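Local coordinates for ribose-phosphate pyrophosphokinase (Mycobacterium smegmatis, PDB 5MP7), which catalyses the magnesium-dependent transfer of a pyrophosphoryl group from ATP to ribose 5-phosphate, making 5-phospho-alpha-D-ribose 1-diphosphate (PRPP) and AMP, at the interface of chains A and B. Numbering follows the deposited sequence. Chains: chain A/B, Ribose-phosphate pyrophosphokinase.

The interface of chains A and B. Residues chain A 44-45; chain B 234, 264-265.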
loop_
_atom_site.group_PDB
_atom_site.type_symbol
_atom_site.label_atom_id
_atom_site.label_comp_id
_atom_site.label_asym_id
_atom_site.label_seq_id
_atom_site.Cartn_x
_atom_site.Cartn_y
_atom_site.Cartn_z
ATOM N N ALA A 44 6.634 -24.395 -26.832
ATOM C CA ALA A 44 5.287 -23.922 -26.470
ATOM C C ALA A 44 4.782 -22.930 -27.506
ATOM O O ALA A 44 3.583 -22.871 -27.823
ATOM C CB ALA A 44 5.328 -23.281 -25.106
ATOM N N ASN A 45 5.742 -22.150 -28.008
ATOM C CA ASN A 45 5.617 -21.320 -29.218
ATOM C C ASN A 45 4.885 -21.962 -30.418
ATOM O O ASN A 45 4.104 -21.298 -31.099
ATOM C CB ASN A 45 7.036 -20.957 -29.664
ATOM C CG ASN A 45 7.084 -19.717 -30.497
ATOM O OD1 ASN A 45 6.059 -19.154 -30.867
ATOM N ND2 ASN A 45 8.287 -19.265 -30.790
ATOM N N ASP B 234 10.397 -16.401 -23.152
ATOM C CA ASP B 234 9.535 -17.520 -23.565
ATOM C C ASP B 234 8.819 -18.168 -22.378
ATOM O O ASP B 234 7.657 -17.867 -22.147
ATOM C CB ASP B 234 10.265 -18.552 -24.443
ATOM C CG ASP B 234 9.278 -19.685 -25.051
ATOM O OD1 ASP B 234 8.218 -20.068 -24.464
ATOM O OD2 ASP B 234 9.527 -20.217 -26.151
ATOM N N SER B 264 4.968 -17.969 -22.927
ATOM C CA SER B 264 4.294 -19.226 -22.928
ATOM C C SER B 264 4.176 -19.798 -21.531
ATOM O O SER B 264 4.921 -19.436 -20.645
ATOM C CB SER B 264 5.126 -20.210 -23.734
ATOM O OG SER B 264 5.648 -19.671 -24.912
ATOM N N ASP B 265 3.212 -20.694 -21.360
ATOM C CA ASP B 265 3.088 -21.562 -20.188
ATOM C C ASP B 265 2.966 -20.840 -18.867
ATOM O O ASP B 265 2.008 -20.124 -18.668
ATOM C CB ASP B 265 4.235 -22.569 -20.156
ATOM C CG ASP B 265 4.434 -23.282 -21.461
ATOM O OD1 ASP B 265 3.423 -23.791 -22.020
ATOM O OD2 ASP B 265 5.613 -23.371 -21.931
#
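The methyl group of A:Ala44 points end-on between the side chains of B:Ser264 and B:Asp265. This is part of a two-fold subunit interface in a class I PRPP synthetase, a homohexamer with type I phosphoribosyltransferase folds. A:Ala44 lies in the loop joining strands 38-42 and 48-52. B:Ser264 and B:Asp265 lie just ahead of helix 267-273. CB of A:Ala44 is 3.4 Å from CB of B:Ser264. The methyl also faces the oxygen end of the B:Asp265 carboxylate, from a position somewhat out of the carboxylate plane. As modelled, the methyl CB of A:Ala44 lies nearer OD2 of B:Asp265 than OD1, which is 3.7 Å from it; the 3.2 Å spacing of OD2 to this CB is short and doubtful in detail. B:Asp265 has CG anti to its carbonyl carbon (chi1 -49°), and this turns the carboxylate toward chain A.

The hydroxyl of B:Ser264 runs past the methyl, with OG 3.6 Å from CB of A:Ala44. The backbone N of A:Asn45 is 4.0 Å from this OG, a proximity rather than a bond. Within chain B, the hydroxyl OG of B:Ser264 donates to the carboxylate OD1 of B:Asp234 at 2.6 Å. It meets that oxygen from above the carboxylate plane, 44° out of it. The bond helps fix the serine rotation beside the alanine and ties B:Asp234 to the contact.

B:Asp234 opens the loop between strand 232-233 and helix 237-248, predicted to bind ribose 5-phosphate. The A:Asn45 side chain turns away from B:Ser264; this residue is predicted to bind ATP. The packing may therefore help align a nucleotide loop of one subunit with the ribose-phosphate loop of its neighbour. The patch centre is about 17 Å from B:Lys202, the predicted active-site lysine.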